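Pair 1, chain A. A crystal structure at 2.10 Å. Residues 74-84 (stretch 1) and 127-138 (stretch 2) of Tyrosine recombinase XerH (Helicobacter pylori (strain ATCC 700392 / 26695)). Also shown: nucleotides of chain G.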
# COMPACT_ATOMS: atom_id res chain seq x y z
N ASN A 74 25.26 9.05 13.72
CA ASN A 74 24.86 7.90 14.53
C ASN A 74 24.01 6.89 13.76
O ASN A 74 23.99 5.70 14.08
CB ASN A 74 24.10 8.36 15.78
CG ASN A 74 22.61 8.54 15.52
OD1 ASN A 74 21.82 7.62 15.74
ND2 ASN A 74 22.22 9.72 15.06
N THR A 75 23.32 7.37 12.73
CA THR A 75 22.43 6.53 11.94
C THR A 75 23.21 5.57 11.05
O THR A 75 22.73 4.49 10.71
CB THR A 75 21.48 7.39 11.07
OG1 THR A 75 20.86 8.39 11.89
CG2 THR A 75 20.40 6.54 10.42
N TYR A 76 24.43 5.96 10.68
CA TYR A 76 25.22 5.18 9.74
C TYR A 76 26.35 4.40 10.40
O TYR A 76 26.73 3.33 9.93
CB TYR A 76 25.81 6.10 8.66
CG TYR A 76 24.77 6.70 7.74
CD1 TYR A 76 24.36 6.03 6.60
CD2 TYR A 76 24.19 7.93 8.02
CE1 TYR A 76 23.41 6.57 5.75
CE2 TYR A 76 23.24 8.48 7.18
CZ TYR A 76 22.85 7.79 6.05
OH TYR A 76 21.91 8.33 5.20
N ALA A 77 26.89 4.93 11.50
CA ALA A 77 28.09 4.39 12.12
C ALA A 77 27.92 2.95 12.62
O ALA A 77 28.56 2.03 12.12
CB ALA A 77 28.54 5.29 13.26
N LEU A 78 27.06 2.78 13.62
CA LEU A 78 26.88 1.48 14.27
C LEU A 78 26.44 0.34 13.33
O LEU A 78 27.02 -0.74 13.38
CB LEU A 78 25.89 1.60 15.43
CG LEU A 78 25.60 0.32 16.23
CD1 LEU A 78 25.74 0.57 17.72
CD2 LEU A 78 24.22 -0.22 15.90
N PRO A 79 25.43 0.57 12.47
CA PRO A 79 25.01 -0.55 11.62
C PRO A 79 26.10 -1.07 10.68
O PRO A 79 26.14 -2.27 10.40
CB PRO A 79 23.85 0.04 10.81
CG PRO A 79 23.33 1.14 11.65
CD PRO A 79 24.54 1.74 12.30
N LEU A 80 26.97 -0.18 10.20
CA LEU A 80 28.02 -0.59 9.27
C LEU A 80 29.17 -1.29 9.99
O LEU A 80 29.81 -2.18 9.42
CB LEU A 80 28.53 0.62 8.48
CG LEU A 80 27.51 1.27 7.55
CD1 LEU A 80 28.17 2.31 6.65
CD2 LEU A 80 26.80 0.21 6.71
N LEU A 81 29.44 -0.89 11.23
CA LEU A 81 30.45 -1.56 12.03
C LEU A 81 29.98 -2.96 12.41
O LEU A 81 30.78 -3.88 12.56
CB LEU A 81 30.79 -0.75 13.28
CG LEU A 81 31.40 0.63 13.04
CD1 LEU A 81 31.78 1.29 14.36
CD2 LEU A 81 32.61 0.52 12.13
N LYS A 82 28.66 -3.11 12.57
CA LYS A 82 28.06 -4.41 12.82
C LYS A 82 28.26 -5.34 11.63
O LYS A 82 28.52 -6.53 11.78
CB LYS A 82 26.57 -4.28 13.14
CG LYS A 82 26.26 -3.61 14.47
CD LYS A 82 26.70 -4.46 15.64
CE LYS A 82 26.26 -3.84 16.96
NZ LYS A 82 24.78 -3.66 17.01
N PHE A 83 28.13 -4.78 10.43
CA PHE A 83 28.26 -5.56 9.20
C PHE A 83 29.70 -6.01 8.99
O PHE A 83 29.94 -7.12 8.50
CB PHE A 83 27.79 -4.76 7.99
CG PHE A 83 28.01 -5.47 6.68
CD1 PHE A 83 27.28 -6.60 6.37
CD2 PHE A 83 28.96 -5.01 5.78
CE1 PHE A 83 27.50 -7.27 5.17
CE2 PHE A 83 29.18 -5.67 4.59
CZ PHE A 83 28.44 -6.80 4.28
N HIS A 84 30.65 -5.15 9.34
CA HIS A 84 32.06 -5.52 9.25
C HIS A 84 32.36 -6.69 10.18
O HIS A 84 33.05 -7.64 9.80
CB HIS A 84 32.96 -4.34 9.59
CG HIS A 84 34.39 -4.73 9.84
ND1 HIS A 84 34.89 -4.93 11.11
CD2 HIS A 84 35.41 -4.98 8.99
CE1 HIS A 84 36.16 -5.27 11.02
NE2 HIS A 84 36.50 -5.31 9.75
N LYS A 127 14.67 -0.43 9.32
CA LYS A 127 14.69 0.49 8.19
C LYS A 127 15.97 1.31 8.16
O LYS A 127 16.54 1.56 7.09
CB LYS A 127 13.48 1.42 8.23
CG LYS A 127 12.15 0.70 8.05
CD LYS A 127 10.99 1.68 8.03
CE LYS A 127 9.67 0.96 7.80
NZ LYS A 127 8.53 1.91 7.73
N ASN A 128 16.44 1.73 9.33
CA ASN A 128 17.67 2.50 9.44
C ASN A 128 18.89 1.69 9.00
O ASN A 128 19.78 2.21 8.34
CB ASN A 128 17.87 2.99 10.88
CG ASN A 128 16.83 4.02 11.29
OD1 ASN A 128 16.23 4.68 10.45
ND2 ASN A 128 16.63 4.15 12.59
N TYR A 129 18.92 0.42 9.39
CA TYR A 129 19.98 -0.49 8.98
C TYR A 129 20.01 -0.64 7.47
O TYR A 129 21.08 -0.62 6.85
CB TYR A 129 19.80 -1.86 9.64
CG TYR A 129 20.38 -1.97 11.03
CD1 TYR A 129 20.05 -1.06 12.02
CD2 TYR A 129 21.24 -3.01 11.36
CE1 TYR A 129 20.57 -1.16 13.30
CE2 TYR A 129 21.77 -3.12 12.63
CZ TYR A 129 21.43 -2.20 13.60
OH TYR A 129 21.96 -2.31 14.87
N ARG A 130 18.83 -0.80 6.88
CA ARG A 130 18.70 -0.95 5.44
C ARG A 130 19.21 0.29 4.70
O ARG A 130 19.98 0.18 3.74
CB ARG A 130 17.24 -1.22 5.07
CG ARG A 130 16.97 -1.28 3.57
CD ARG A 130 15.50 -1.52 3.29
NE ARG A 130 15.20 -1.46 1.87
CZ ARG A 130 14.90 -0.34 1.22
NH1 ARG A 130 14.87 0.82 1.87
NH2 ARG A 130 14.64 -0.37 -0.08
N ILE A 131 18.77 1.46 5.15
CA ILE A 131 19.20 2.73 4.57
C ILE A 131 20.72 2.90 4.67
O ILE A 131 21.37 3.39 3.74
CB ILE A 131 18.50 3.92 5.25
CG1 ILE A 131 17.00 3.90 4.96
CG2 ILE A 131 19.10 5.25 4.79
CD1 ILE A 131 16.22 4.97 5.68
N ALA A 132 21.28 2.47 5.80
CA ALA A 132 22.72 2.55 6.02
C ALA A 132 23.48 1.67 5.03
O ALA A 132 24.46 2.11 4.41
CB ALA A 132 23.07 2.16 7.44
N LEU A 133 23.03 0.43 4.87
CA LEU A 133 23.65 -0.52 3.95
C LEU A 133 23.55 -0.04 2.51
O LEU A 133 24.51 -0.16 1.74
CB LEU A 133 23.01 -1.90 4.09
CG LEU A 133 23.29 -2.68 5.37
CD1 LEU A 133 22.42 -3.93 5.44
CD2 LEU A 133 24.77 -3.05 5.47
N LEU A 134 22.40 0.50 2.14
CA LEU A 134 22.18 1.01 0.79
C LEU A 134 23.12 2.17 0.49
O LEU A 134 23.64 2.28 -0.62
CB LEU A 134 20.73 1.46 0.61
CG LEU A 134 19.67 0.35 0.54
CD1 LEU A 134 18.28 0.95 0.39
CD2 LEU A 134 19.97 -0.62 -0.60
N GLY A 135 23.33 3.03 1.48
CA GLY A 135 24.20 4.19 1.31
C GLY A 135 25.65 3.82 1.10
O GLY A 135 26.35 4.44 0.30
N LEU A 136 26.12 2.80 1.82
CA LEU A 136 27.51 2.38 1.74
C LEU A 136 27.87 1.86 0.35
O LEU A 136 28.86 2.29 -0.24
CB LEU A 136 27.80 1.30 2.78
CG LEU A 136 29.21 0.69 2.73
CD1 LEU A 136 30.27 1.75 2.98
CD2 LEU A 136 29.35 -0.46 3.73
N PHE A 137 27.06 0.94 -0.17
CA PHE A 137 27.37 0.29 -1.44
C PHE A 137 26.99 1.16 -2.64
O PHE A 137 27.48 0.95 -3.74
CB PHE A 137 26.69 -1.07 -1.51
CG PHE A 137 27.25 -2.08 -0.55
CD1 PHE A 137 28.40 -2.79 -0.87
CD2 PHE A 137 26.65 -2.30 0.67
CE1 PHE A 137 28.94 -3.71 0.01
CE2 PHE A 137 27.18 -3.22 1.56
CZ PHE A 137 28.33 -3.92 1.23
N SER A 138 26.11 2.13 -2.42
CA SER A 138 25.84 3.13 -3.44
C SER A 138 27.06 4.03 -3.57
O SER A 138 27.41 4.46 -4.67
CB SER A 138 24.60 3.96 -3.10
OG SER A 138 24.39 4.99 -4.05
P DT G 19 21.19 11.28 3.29
OP1 DT G 19 21.45 11.47 1.84
OP2 DT G 19 22.14 10.51 4.12
O5' DT G 19 21.01 12.71 3.98
C5' DT G 19 20.10 13.66 3.42
C4' DT G 19 19.27 14.33 4.50
O4' DT G 19 18.24 13.42 4.97
C3' DT G 19 20.05 14.78 5.74
O3' DT G 19 19.71 16.13 6.06
C2' DT G 19 19.58 13.82 6.83
C1' DT G 19 18.16 13.50 6.37
N1 DT G 19 17.64 12.21 6.90
C2 DT G 19 16.47 12.21 7.63
O2 DT G 19 15.84 13.22 7.89
N3 DT G 19 16.07 10.97 8.07
C4 DT G 19 16.71 9.77 7.85
O4 DT G 19 16.27 8.71 8.28
C5 DT G 19 17.92 9.84 7.07
C7 DT G 19 18.70 8.59 6.76
C6 DT G 19 18.32 11.05 6.63
P DT G 21 18.47 18.66 13.37
OP1 DT G 21 18.10 20.08 13.56
OP2 DT G 21 19.89 18.27 13.44
O5' DT G 21 17.64 17.78 14.41
C5' DT G 21 16.22 17.87 14.45
C4' DT G 21 15.62 16.74 15.28
O4' DT G 21 15.99 15.47 14.72
C3' DT G 21 16.09 16.68 16.72
O3' DT G 21 15.19 17.41 17.56
C2' DT G 21 16.07 15.18 17.06
C1' DT G 21 15.79 14.50 15.71
N1 DT G 21 16.68 13.34 15.44
C2 DT G 21 16.24 12.07 15.75
O2 DT G 21 15.15 11.85 16.23
N3 DT G 21 17.14 11.07 15.48
C4 DT G 21 18.40 11.21 14.94
O4 DT G 21 19.13 10.24 14.72
C5 DT G 21 18.80 12.56 14.64
C7 DT G 21 20.15 12.83 14.05
C6 DT G 21 17.94 13.55 14.90
P DT G 20 20.60 16.96 7.11
OP1 DT G 20 20.61 18.37 6.66
OP2 DT G 20 21.88 16.23 7.29
O5' DT G 20 19.78 16.85 8.47
C5' DT G 20 18.48 17.43 8.56
C4' DT G 20 17.78 17.01 9.84
O4' DT G 20 17.52 15.59 9.81
C3' DT G 20 18.57 17.27 11.13
O3' DT G 20 17.87 18.21 11.94
C2' DT G 20 18.66 15.89 11.81
C1' DT G 20 17.55 15.10 11.12
N1 DT G 20 17.80 13.63 11.08
C2 DT G 20 16.93 12.78 11.72
O2 DT G 20 15.95 13.17 12.32
N3 DT G 20 17.25 11.45 11.62
C4 DT G 20 18.33 10.90 10.96
O4 DT G 20 18.53 9.69 10.93
C5 DT G 20 19.21 11.85 10.31
C7 DT G 20 20.42 11.36 9.57
C6 DT G 20 18.91 13.15 10.40
O HOH W 1 22.48 -5.43 16.01

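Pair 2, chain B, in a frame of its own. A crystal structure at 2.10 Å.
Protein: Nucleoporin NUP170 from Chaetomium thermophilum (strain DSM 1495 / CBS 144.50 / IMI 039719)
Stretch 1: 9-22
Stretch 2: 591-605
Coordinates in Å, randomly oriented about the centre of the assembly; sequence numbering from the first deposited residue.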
# COMPACT_ATOMS: atom_id res chain seq x y z
N ALA B 9 10.18 -0.48 31.02
CA ALA B 9 9.58 0.18 29.87
C ALA B 9 9.72 -0.68 28.62
O ALA B 9 8.80 -0.72 27.79
CB ALA B 9 10.23 1.54 29.66
N ALA B 10 10.85 -1.37 28.46
CA ALA B 10 11.02 -2.27 27.33
C ALA B 10 9.97 -3.38 27.34
O ALA B 10 9.53 -3.83 26.28
CB ALA B 10 12.42 -2.88 27.34
N GLN B 11 9.55 -3.81 28.54
CA GLN B 11 8.48 -4.79 28.64
C GLN B 11 7.18 -4.24 28.07
O GLN B 11 6.43 -4.95 27.40
CB GLN B 11 8.29 -5.20 30.10
CG GLN B 11 8.23 -6.70 30.32
CD GLN B 11 8.02 -7.05 31.79
OE1 GLN B 11 8.56 -6.39 32.68
NE2 GLN B 11 7.23 -8.09 32.04
N VAL B 12 6.90 -2.96 28.34
CA VAL B 12 5.69 -2.33 27.80
C VAL B 12 5.77 -2.25 26.28
O VAL B 12 4.77 -2.45 25.58
CB VAL B 12 5.50 -0.93 28.43
CG1 VAL B 12 4.29 -0.23 27.82
CG2 VAL B 12 5.36 -1.04 29.94
N VAL B 13 6.96 -1.94 25.75
CA VAL B 13 7.12 -1.85 24.30
C VAL B 13 6.85 -3.20 23.65
O VAL B 13 6.11 -3.30 22.67
CB VAL B 13 8.54 -1.33 23.96
CG1 VAL B 13 8.80 -1.42 22.46
CG2 VAL B 13 8.71 0.10 24.44
N ASN B 14 7.46 -4.26 24.19
CA ASN B 14 7.29 -5.59 23.62
C ASN B 14 5.82 -6.00 23.60
O ASN B 14 5.34 -6.58 22.62
CB ASN B 14 8.12 -6.61 24.40
CG ASN B 14 9.60 -6.49 24.12
OD1 ASN B 14 10.02 -6.23 22.99
ND2 ASN B 14 10.41 -6.68 25.15
N GLN B 15 5.09 -5.70 24.68
CA GLN B 15 3.68 -6.05 24.74
C GLN B 15 2.85 -5.15 23.83
O GLN B 15 1.81 -5.58 23.32
CB GLN B 15 3.18 -5.96 26.18
CG GLN B 15 3.81 -7.00 27.10
CD GLN B 15 3.72 -6.62 28.57
OE1 GLN B 15 2.96 -5.74 28.95
NE2 GLN B 15 4.52 -7.29 29.40
N THR B 16 3.29 -3.91 23.62
CA THR B 16 2.59 -3.01 22.71
C THR B 16 2.80 -3.43 21.26
O THR B 16 1.87 -3.39 20.45
CB THR B 16 3.05 -1.58 22.94
OG1 THR B 16 2.80 -1.20 24.30
CG2 THR B 16 2.32 -0.61 22.01
N LEU B 17 4.03 -3.83 20.91
CA LEU B 17 4.30 -4.35 19.57
C LEU B 17 3.39 -5.53 19.25
O LEU B 17 2.81 -5.60 18.16
CB LEU B 17 5.77 -4.76 19.46
CG LEU B 17 6.81 -3.65 19.50
CD1 LEU B 17 8.20 -4.25 19.67
CD2 LEU B 17 6.75 -2.80 18.24
N GLN B 18 3.26 -6.46 20.19
CA GLN B 18 2.41 -7.63 19.97
C GLN B 18 0.94 -7.24 19.84
O GLN B 18 0.20 -7.89 19.10
CB GLN B 18 2.59 -8.63 21.12
CG GLN B 18 3.89 -9.41 21.06
CD GLN B 18 4.21 -10.12 22.36
OE1 GLN B 18 3.62 -9.85 23.41
NE2 GLN B 18 5.16 -11.05 22.30
N LEU B 19 0.52 -6.19 20.54
CA LEU B 19 -0.86 -5.74 20.44
C LEU B 19 -1.16 -5.19 19.05
O LEU B 19 -2.21 -5.47 18.47
CB LEU B 19 -1.15 -4.70 21.52
CG LEU B 19 -2.62 -4.43 21.84
CD1 LEU B 19 -3.25 -5.64 22.52
CD2 LEU B 19 -2.76 -3.19 22.71
N ASP B 20 -0.24 -4.39 18.50
CA ASP B 20 -0.42 -3.86 17.15
C ASP B 20 -0.37 -4.98 16.12
O ASP B 20 -1.09 -4.93 15.11
CB ASP B 20 0.65 -2.81 16.84
CG ASP B 20 0.23 -1.40 17.24
OD1 ASP B 20 -0.98 -1.15 17.41
OD2 ASP B 20 1.12 -0.53 17.37
N ASP B 21 0.48 -5.99 16.33
CA ASP B 21 0.60 -7.09 15.39
C ASP B 21 -0.53 -8.11 15.52
O ASP B 21 -0.55 -9.09 14.77
CB ASP B 21 1.95 -7.79 15.57
CG ASP B 21 3.11 -7.00 14.98
OD1 ASP B 21 2.89 -6.26 14.00
OD2 ASP B 21 4.24 -7.14 15.50
N SER B 22 -1.46 -7.90 16.46
CA SER B 22 -2.64 -8.73 16.59
C SER B 22 -3.86 -8.10 15.92
O SER B 22 -4.98 -8.56 16.16
CB SER B 22 -2.93 -9.01 18.06
OG SER B 22 -3.38 -7.84 18.72
N LEU B 591 1.25 7.36 25.53
CA LEU B 591 2.67 7.65 25.38
C LEU B 591 3.44 6.39 25.00
O LEU B 591 4.33 6.44 24.14
CB LEU B 591 3.23 8.24 26.68
CG LEU B 591 4.73 8.52 26.70
CD1 LEU B 591 5.10 9.55 25.64
CD2 LEU B 591 5.17 8.99 28.08
N ALA B 592 3.11 5.26 25.62
CA ALA B 592 3.75 4.00 25.27
C ALA B 592 3.41 3.58 23.85
O ALA B 592 4.27 3.07 23.12
CB ALA B 592 3.34 2.92 26.27
N LEU B 593 2.15 3.79 23.44
CA LEU B 593 1.74 3.41 22.09
C LEU B 593 2.47 4.24 21.05
O LEU B 593 3.03 3.70 20.09
CB LEU B 593 0.23 3.56 21.95
CG LEU B 593 -0.41 3.06 20.66
CD1 LEU B 593 -0.14 1.57 20.45
CD2 LEU B 593 -1.90 3.33 20.67
N TYR B 594 2.49 5.56 21.24
CA TYR B 594 3.19 6.44 20.30
C TYR B 594 4.67 6.09 20.22
O TYR B 594 5.22 5.93 19.13
CB TYR B 594 3.00 7.90 20.72
CG TYR B 594 3.64 8.90 19.79
CD1 TYR B 594 3.43 8.82 18.42
CD2 TYR B 594 4.44 9.92 20.27
CE1 TYR B 594 4.01 9.73 17.56
CE2 TYR B 594 5.02 10.84 19.42
CZ TYR B 594 4.80 10.74 18.06
OH TYR B 594 5.37 11.65 17.20
N LEU B 595 5.33 5.97 21.37
CA LEU B 595 6.76 5.68 21.38
C LEU B 595 7.06 4.35 20.69
O LEU B 595 8.02 4.26 19.91
CB LEU B 595 7.29 5.66 22.82
CG LEU B 595 8.75 5.23 22.99
CD1 LEU B 595 9.67 6.15 22.21
CD2 LEU B 595 9.13 5.18 24.46
N THR B 596 6.27 3.32 20.98
CA THR B 596 6.48 2.02 20.36
C THR B 596 6.43 2.13 18.84
O THR B 596 7.30 1.61 18.14
CB THR B 596 5.44 1.02 20.86
OG1 THR B 596 5.57 0.85 22.27
CG2 THR B 596 5.60 -0.33 20.16
N ARG B 597 5.41 2.82 18.33
CA ARG B 597 5.23 2.91 16.88
C ARG B 597 6.35 3.71 16.23
O ARG B 597 6.65 3.52 15.04
CB ARG B 597 3.86 3.52 16.57
CG ARG B 597 2.71 2.59 16.91
CD ARG B 597 1.35 3.28 16.86
NE ARG B 597 0.25 2.32 16.99
CZ ARG B 597 -1.03 2.65 17.08
NH1 ARG B 597 -1.40 3.93 17.05
NH2 ARG B 597 -1.95 1.71 17.20
N LEU B 598 7.00 4.61 16.98
CA LEU B 598 8.13 5.35 16.43
C LEU B 598 9.35 4.46 16.22
O LEU B 598 10.19 4.76 15.36
CB LEU B 598 8.50 6.52 17.34
CG LEU B 598 7.52 7.69 17.44
CD1 LEU B 598 8.07 8.72 18.42
CD2 LEU B 598 7.26 8.33 16.08
N VAL B 599 9.48 3.36 16.97
CA VAL B 599 10.66 2.51 16.92
C VAL B 599 10.33 1.08 16.49
O VAL B 599 11.18 0.19 16.61
CB VAL B 599 11.40 2.50 18.27
CG1 VAL B 599 11.80 3.91 18.67
CG2 VAL B 599 10.55 1.85 19.36
N ARG B 600 9.12 0.83 15.98
CA ARG B 600 8.73 -0.54 15.66
C ARG B 600 9.62 -1.16 14.60
O ARG B 600 9.86 -2.37 14.62
CB ARG B 600 7.26 -0.58 15.22
CG ARG B 600 7.02 -0.04 13.83
CD ARG B 600 5.55 0.31 13.61
NE ARG B 600 4.66 -0.82 13.88
CZ ARG B 600 4.26 -1.70 12.96
NH1 ARG B 600 3.44 -2.69 13.31
NH2 ARG B 600 4.67 -1.61 11.71
N THR B 601 10.13 -0.36 13.66
CA THR B 601 11.03 -0.88 12.63
C THR B 601 12.41 -1.21 13.18
O THR B 601 13.18 -1.89 12.49
CB THR B 601 11.18 0.12 11.48
OG1 THR B 601 11.77 1.33 11.97
CG2 THR B 601 9.83 0.43 10.85
N LEU B 602 12.74 -0.75 14.39
CA LEU B 602 14.07 -0.91 14.98
C LEU B 602 14.13 -2.02 16.02
O LEU B 602 15.02 -2.87 15.96
CB LEU B 602 14.49 0.41 15.65
CG LEU B 602 15.55 1.26 14.96
CD1 LEU B 602 15.19 1.50 13.50
CD2 LEU B 602 15.70 2.59 15.70
N TRP B 603 13.17 -2.02 16.95
CA TRP B 603 13.25 -2.78 18.19
C TRP B 603 13.84 -4.18 18.03
O TRP B 603 14.90 -4.48 18.59
CB TRP B 603 11.84 -2.85 18.79
CG TRP B 603 11.80 -3.21 20.24
CD1 TRP B 603 11.41 -4.40 20.78
CD2 TRP B 603 12.16 -2.37 21.34
NE1 TRP B 603 11.50 -4.35 22.15
CE2 TRP B 603 11.96 -3.12 22.52
CE3 TRP B 603 12.63 -1.06 21.45
CZ2 TRP B 603 12.22 -2.60 23.78
CZ3 TRP B 603 12.88 -0.54 22.71
CH2 TRP B 603 12.67 -1.31 23.86
N LYS B 604 13.16 -5.04 17.28
CA LYS B 604 13.57 -6.44 17.15
C LYS B 604 14.59 -6.67 16.04
O LYS B 604 15.02 -7.81 15.84
CB LYS B 604 12.34 -7.32 16.92
CG LYS B 604 11.38 -7.37 18.10
CD LYS B 604 11.99 -8.11 19.29
CE LYS B 604 11.02 -8.17 20.45
NZ LYS B 604 11.56 -8.96 21.59
N ALA B 605 14.98 -5.62 15.32
CA ALA B 605 15.93 -5.77 14.23
C ALA B 605 17.36 -5.87 14.75
O ALA B 605 17.71 -5.27 15.77
CB ALA B 605 15.82 -4.59 13.26
O HOH W 2 4.03 -3.98 16.30
O HOH W 3 3.62 -1.07 16.61
O HOH W 4 0.98 -4.52 12.74

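What geometry do the two pairs share? In each, two helices cross almost at right angles: the axes approach to 8.9 Å in pair 1 at a signed angle of -81°, and to 9.4 Å in pair 2 at -77°. The backbones of 14 central residues superpose with an RMSD of 0.6 Å. The crossing is centred on matching residues, since A:Tyr76 and A:Ala132 have CA atoms 5.2 Å apart, and their counterparts B:Val13 and B:Thr596 have CA atoms 5.6 Å apart.

What fills the centre of the crossing? In pair 1 the small side chain of A:Ala132 sits as a knob among A:Thr75, A:Tyr76, A:Pro79 and A:Leu80, with its CB 4.1 Å from A:Pro79 CB. Pair 2 has B:Thr596 at this position. Its OG1 donates a hydrogen bond to B:Ala592 O, 2.7 Å away in its own helix, so the hydroxyl is satisfied without a polar partner across the interface. The same OG1 lies 3.6 Å from B:Thr16 CB, while B:Thr596 CG2 packs 3.3 Å from B:Leu17 CD2. B:Thr16 matches A:Pro79, and it likewise turns its hydroxyl back on its own helix, OG1 donating to B:Val12 O at 2.7 Å. A:Pro79 has no amide proton to offer the preceding turn, and its helix is kinked there.

How do aromatic rings complete the packing? A:Pro79 lies over one face of the A:Tyr129 ring, with A:Pro79 CB 3.9 Å from the ring centroid in a CH-pi contact. The counterpart of A:Tyr129 is B:Leu593, whose CD1 instead meets B:Thr16 CG2 at 3.6 Å. Pair 2 gains its ring from B:Trp603, beyond the superposed positions, which covers B:Val13: the valine CG1 stands 3.6 Å from the centroid of the six-membered ring of B:Trp603, over its face. At the ring edge, B:Trp603 NE1 donates a short hydrogen bond to B:Asn14 OD1, 2.5 Å away.

Where do the solutions diverge most? Around A:Leu80 and A:Phe83 pair 1 stays apolar. A:Leu80 CD2 is 4.0 Å from both A:Leu133 CD2 and A:Leu136 CD2, and A:Phe83 CG lies 4.2 Å from A:Leu133 CD2. Pair 2 keeps a leucine, B:Leu17, in place of A:Leu80, but has B:Asp20, B:Arg597 and B:Arg600 at the positions of A:Phe83, A:Leu133 and A:Leu136. Charge therefore replaces much of the hydrocarbon contact: B:Arg597 NE and NH2 donate to B:Asp20 OD2 and OD1, each at 3.0 Å, a two-pronged salt bridge with nearly linear hydrogen bonds. A water extends this network, donating to B:Asp20 OD2 at 2.7 Å and accepting from B:Arg600 NE at 2.9 Å. Pair 1, by contrast, has no direct hydrogen bond between its stretches.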